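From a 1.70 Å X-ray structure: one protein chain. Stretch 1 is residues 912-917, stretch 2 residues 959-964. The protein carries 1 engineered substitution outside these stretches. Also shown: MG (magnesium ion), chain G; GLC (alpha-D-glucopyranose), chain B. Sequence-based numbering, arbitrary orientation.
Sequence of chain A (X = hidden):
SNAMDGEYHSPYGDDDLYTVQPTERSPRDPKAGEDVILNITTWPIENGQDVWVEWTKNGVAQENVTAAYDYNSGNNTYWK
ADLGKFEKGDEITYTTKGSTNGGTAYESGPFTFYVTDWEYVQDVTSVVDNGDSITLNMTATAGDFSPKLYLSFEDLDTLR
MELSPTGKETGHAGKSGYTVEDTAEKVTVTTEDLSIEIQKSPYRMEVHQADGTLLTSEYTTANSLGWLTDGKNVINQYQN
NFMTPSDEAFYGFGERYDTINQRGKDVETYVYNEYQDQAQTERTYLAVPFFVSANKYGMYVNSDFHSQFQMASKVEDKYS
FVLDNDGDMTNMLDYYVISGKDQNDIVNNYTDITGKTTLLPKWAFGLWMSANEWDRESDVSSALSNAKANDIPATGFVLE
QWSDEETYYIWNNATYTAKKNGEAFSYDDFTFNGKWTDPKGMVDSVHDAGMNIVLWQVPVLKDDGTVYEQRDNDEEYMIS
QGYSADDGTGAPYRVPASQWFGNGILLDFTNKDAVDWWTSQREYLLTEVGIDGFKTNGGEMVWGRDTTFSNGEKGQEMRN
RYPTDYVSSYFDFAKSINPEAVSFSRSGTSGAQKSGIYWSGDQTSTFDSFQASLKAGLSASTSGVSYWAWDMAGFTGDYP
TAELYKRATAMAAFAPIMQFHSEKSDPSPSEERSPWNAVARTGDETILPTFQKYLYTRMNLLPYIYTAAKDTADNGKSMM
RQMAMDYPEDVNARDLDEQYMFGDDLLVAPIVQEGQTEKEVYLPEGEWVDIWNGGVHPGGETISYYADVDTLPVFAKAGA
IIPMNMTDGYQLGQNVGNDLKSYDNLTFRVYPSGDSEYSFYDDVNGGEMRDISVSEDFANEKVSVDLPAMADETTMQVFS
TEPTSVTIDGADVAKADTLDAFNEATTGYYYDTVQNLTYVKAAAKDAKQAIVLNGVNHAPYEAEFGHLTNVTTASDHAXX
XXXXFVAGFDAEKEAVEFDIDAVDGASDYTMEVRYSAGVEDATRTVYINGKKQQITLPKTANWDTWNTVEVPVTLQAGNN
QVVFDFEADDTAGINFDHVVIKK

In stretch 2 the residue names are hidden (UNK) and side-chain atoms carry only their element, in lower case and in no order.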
ATOM      1  N   ASP A 912     -26.215  -6.095 -25.881  1.00 24.63           N
ATOM      2  CA  ASP A 912     -26.786  -6.323 -24.562  1.00 25.36           C
ATOM      3  C   ASP A 912     -27.577  -5.064 -24.199  1.00 24.40           C
ATOM      4  O   ASP A 912     -26.990  -4.046 -23.843  1.00 23.57           O
ATOM      5  CB  ASP A 912     -25.635  -6.583 -23.572  1.00 26.09           C
ATOM      6  CG  ASP A 912     -26.090  -6.822 -22.131  1.00 27.73           C
ATOM      7  OD1 ASP A 912     -27.242  -6.516 -21.745  1.00 28.44           O
ATOM      8  OD2 ASP A 912     -25.240  -7.339 -21.362  1.00 29.45           O
ATOM      9  N   THR A 913     -28.909  -5.138 -24.292  1.00 24.37           N
ATOM     10  CA  THR A 913     -29.767  -3.964 -24.020  1.00 23.70           C
ATOM     11  C   THR A 913     -29.811  -3.541 -22.533  1.00 22.94           C
ATOM     12  O   THR A 913     -30.129  -2.386 -22.224  1.00 22.28           O
ATOM     13  CB  THR A 913     -31.217  -4.163 -24.515  1.00 24.81           C
ATOM     14  OG1 THR A 913     -31.870  -5.138 -23.700  1.00 25.77           O
ATOM     15  CG2 THR A 913     -31.246  -4.630 -25.966  1.00 25.59           C
ATOM     16  N   VAL A 914     -29.511  -4.476 -21.627  1.00 22.80           N
ATOM     17  CA  VAL A 914     -29.568  -4.211 -20.175  1.00 22.41           C
ATOM     18  C   VAL A 914     -28.371  -3.369 -19.748  1.00 21.37           C
ATOM     19  O   VAL A 914     -28.520  -2.427 -18.965  1.00 21.07           O
ATOM     20  CB  VAL A 914     -29.647  -5.521 -19.347  1.00 23.43           C
ATOM     21  CG1 VAL A 914     -29.497  -5.260 -17.846  1.00 23.50           C
ATOM     22  CG2 VAL A 914     -30.979  -6.206 -19.609  1.00 24.61           C
ATOM     23  N   GLN A 915     -27.216  -3.703 -20.313  1.00 20.67           N
ATOM     24  CA  GLN A 915     -25.929  -3.076 -19.977  1.00 19.94           C
ATOM     25  C   GLN A 915     -25.534  -1.975 -20.950  1.00 19.05           C
ATOM     26  O   GLN A 915     -24.583  -1.232 -20.678  1.00 18.63           O
ATOM     27  CB  GLN A 915     -24.826  -4.144 -19.947  1.00 20.23           C
ATOM     28  CG  GLN A 915     -24.995  -5.202 -18.845  1.00 21.20           C
ATOM     29  CD  GLN A 915     -24.677  -4.663 -17.458  1.00 21.26           C
ATOM     30  OE1 GLN A 915     -23.844  -3.773 -17.309  1.00 21.11           O
ATOM     31  NE2 GLN A 915     -25.326  -5.210 -16.438  1.00 21.95           N
ATOM     32  N   ASN A 916     -26.256  -1.875 -22.075  1.00 19.02           N
ATOM     33  CA  ASN A 916     -25.883  -0.998 -23.184  1.00 18.59           C
ATOM     34  C   ASN A 916     -24.452  -1.241 -23.658  1.00 17.86           C
ATOM     35  O   ASN A 916     -23.633  -0.327 -23.776  1.00 17.26           O
ATOM     36  CB  ASN A 916     -26.159   0.473 -22.835  1.00 18.76           C
ATOM     37  CG  ASN A 916     -27.632   0.744 -22.611  1.00 19.27           C
ATOM     38  OD1 ASN A 916     -28.471   0.482 -23.489  1.00 20.10           O
ATOM     39  ND2 ASN A 916     -27.959   1.278 -21.437  1.00 19.80           N
ATOM     40  N   LEU A 917     -24.145  -2.517 -23.872  1.00 17.93           N
ATOM     41  CA  LEU A 917     -22.838  -2.919 -24.372  1.00 17.77           C
ATOM     42  C   LEU A 917     -22.974  -3.634 -25.697  1.00 18.24           C
ATOM     43  O   LEU A 917     -23.791  -4.544 -25.824  1.00 18.82           O
ATOM     44  CB  LEU A 917     -22.157  -3.868 -23.386  1.00 17.59           C
ATOM     45  CG  LEU A 917     -21.787  -3.303 -22.009  1.00 17.36           C
ATOM     46  CD1 LEU A 917     -21.338  -4.451 -21.126  1.00 17.92           C
ATOM     47  CD2 LEU A 917     -20.675  -2.270 -22.133  1.00 16.90           C
ATOM     48  N   UNK A 959     -39.019  -4.170 -24.328  1.00 29.25           N
ATOM     49  CA  UNK A 959     -38.321  -3.392 -25.351  1.00 28.16           C
ATOM     50  C   UNK A 959     -37.500  -2.217 -24.860  1.00 26.58           C
ATOM     51  O   UNK A 959     -36.830  -1.572 -25.651  1.00 26.01           O
ATOM     52  N   UNK A 960     -37.567  -1.933 -23.556  1.00 26.04           N
ATOM     53  CA  UNK A 960     -36.785  -0.863 -22.929  1.00 24.70           C
ATOM     54  C   UNK A 960     -35.301  -1.213 -22.908  1.00 24.49           C
ATOM     55  O   UNK A 960     -34.918  -2.381 -23.011  1.00 25.23           O
ATOM     56  c   UNK A 960     -36.100  -3.583 -19.323  1.00 26.71           C
ATOM     57  c   UNK A 960     -37.306  -4.264 -19.146  1.00 27.75           C
ATOM     58  c   UNK A 960     -38.480  -3.789 -19.711  1.00 27.65           C
ATOM     59  o   UNK A 960     -37.331  -5.424 -18.399  1.00 28.89           O
ATOM     60  c   UNK A 960     -37.255  -0.625 -21.480  1.00 24.58           C
ATOM     61  c   UNK A 960     -37.266  -1.896 -20.645  1.00 25.62           C
ATOM     62  c   UNK A 960     -36.083  -2.404 -20.064  1.00 25.68           C
ATOM     63  c   UNK A 960     -38.455  -2.615 -20.457  1.00 26.71           C
ATOM     64  N   UNK A 961     -34.475  -0.191 -22.745  1.00 23.64           N
ATOM     65  CA  UNK A 961     -33.071  -0.395 -22.451  1.00 23.48           C
ATOM     66  C   UNK A 961     -32.871  -0.212 -20.939  1.00 23.03           C
ATOM     67  O   UNK A 961     -33.734   0.383 -20.227  1.00 22.77           O
ATOM     68  c   UNK A 961     -32.396   0.405 -24.788  1.00 23.86           C
ATOM     69  c   UNK A 961     -32.150   0.537 -23.267  1.00 23.16           C
ATOM     70  o   UNK A 961     -32.357   1.885 -22.851  1.00 22.64           O
ATOM     71  N   UNK A 962     -31.724  -0.705 -20.467  1.00 22.98           N
ATOM     72  CA  UNK A 962     -31.418  -0.742 -19.039  1.00 22.78           C
ATOM     73  C   UNK A 962     -32.288  -1.782 -18.352  1.00 23.72           C
ATOM     74  O   UNK A 962     -32.618  -2.806 -18.946  1.00 24.01           O
ATOM     75  N   UNK A 963     -32.679  -1.504 -17.107  1.00 23.80           N
ATOM     76  CA  UNK A 963     -33.495  -2.442 -16.326  1.00 24.84           C
ATOM     77  C   UNK A 963     -34.999  -2.167 -16.381  1.00 24.78           C
ATOM     78  O   UNK A 963     -35.796  -2.955 -15.850  1.00 25.97           O
ATOM     79  o   UNK A 963     -33.222  -1.170 -14.265  1.00 24.92           O
ATOM     80  c   UNK A 963     -33.054  -2.475 -14.846  1.00 25.49           C
ATOM     81  c   UNK A 963     -31.597  -2.941 -14.714  1.00 26.00           C
ATOM     82  N   UNK A 964     -35.385  -1.060 -17.012  1.00 23.83           N
ATOM     83  CA  UNK A 964     -36.799  -0.686 -17.144  1.00 24.18           C
ATOM     84  C   UNK A 964     -36.987   0.737 -17.644  1.00 23.09           C
ATOM     85  O   UNK A 964     -36.260   1.209 -18.544  1.00 22.44           O
TER
HETATM   86 MG    MG G1101     -34.539   2.273 -19.420  1.00 11.61          MG
HETATM   87  C1  GLC B   2     -32.558   1.643  -9.836  1.00 26.51           C
HETATM   88  C2  GLC B   2     -33.105   0.633 -10.856  1.00 26.19           C
HETATM   89  C3  GLC B   2     -32.546  -0.771 -10.604  1.00 24.81           C
HETATM   90  C4  GLC B   2     -31.019  -0.780 -10.572  1.00 23.81           C
HETATM   91  C5  GLC B   2     -30.537   0.287  -9.589  1.00 22.85           C
HETATM   92  C6  GLC B   2     -29.025   0.432  -9.576  1.00 21.23           C
HETATM   93  O2  GLC B   2     -34.537   0.630 -10.841  1.00 26.97           O
HETATM   94  O3  GLC B   2     -32.979  -1.652 -11.637  1.00 25.84           O
HETATM   95  O4  GLC B   2     -30.535  -2.069 -10.160  1.00 23.66           O
HETATM   96  O5  GLC B   2     -31.119   1.575  -9.883  1.00 23.38           O
HETATM   97  O6  GLC B   2     -28.760   1.425  -8.576  1.00 18.77           O
HETATM   98  O   HOH W   1     -33.048  -3.900 -21.475  1.00 25.25           O

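Position 959 has no side-chain atoms and touches nothing of stretch 1, so it is Gly-959. Its backbone angles (phi 108°, psi -5°) would jam a CB against the carbonyl oxygen of the preceding residue, which by itself calls for glycine.

Position 960 carries one carbon leading to a ring of six carbons that bears one oxygen. The ring stays well clear of stretch 1; the backbone comes nearer, the O of 960 lying 4.2 Å from Thr-913 OG1. The phenol identifies Tyr-960. That gap is too wide for a direct bond and is filled by water 1, whose O accepts from Thr-913 OG1 at 2.8 Å and donates to Tyr-960 O at 2.9 Å. The link runs through the carbonyl, so this interface does not itself account for the ring.

At position 961 one carbon carries an oxygen and a carbon. The branch point, CB, lies 3.7 Å from Asn-916 OD1. A fork of one carbon and one oxygen on CB is threonine, since valine would have carbon on both arms: Thr-961. The hydroxyl suits the place because OG1 finds a hydrogen bond elsewhere in the structure, while Thr-961 O binds the magnesium ion MG at 2.2 Å.

Position 962 again lacks side-chain atoms, and its bare backbone packs closely on stretch 1, with CA of 962 3.4 Å from Val-914 O. It is Gly-962. Its phi of 71° favours glycine, and an ideal CB would sit 3.5 Å from MG, crowding the ion.

Position 963 repeats the fork of one carbon and one oxygen on CB, and its terminal carbon lies loosely against Val-914 CG1. It is Thr-963. CG2 makes that apolar contact with Val-914 CG1 at 4.4 Å, and OG1 is 2.7 Å from GLC O3, a hydrogen bond in which either hydroxyl could donate.

Position 964 has no side chain and does not touch stretch 1: Gly-964. Gly-964 O binds MG at 2.2 Å, and its phi of 168° is readily adopted by glycine.

The contact is chiefly one of backbones. Gly-962 N donates to Thr-913 O at 2.9 Å and 158°, the one direct hydrogen bond between the stretches. Around it, CA-H...O contacts run both ways, from Gly-962 CA to Val-914 O and from Val-914 CA to Gly-962 O (3.6 Å). Water 1 also donates to Gly-962 O, tying that carbonyl to Thr-913 and Tyr-960. Within stretch 1, Asp-912 OD1 accepts from Gln-915 N and weakly from Val-914 N, bracing the turn that presents Thr-913 O and Val-914 O.

Stretch 2 (959-964) GYTGTG
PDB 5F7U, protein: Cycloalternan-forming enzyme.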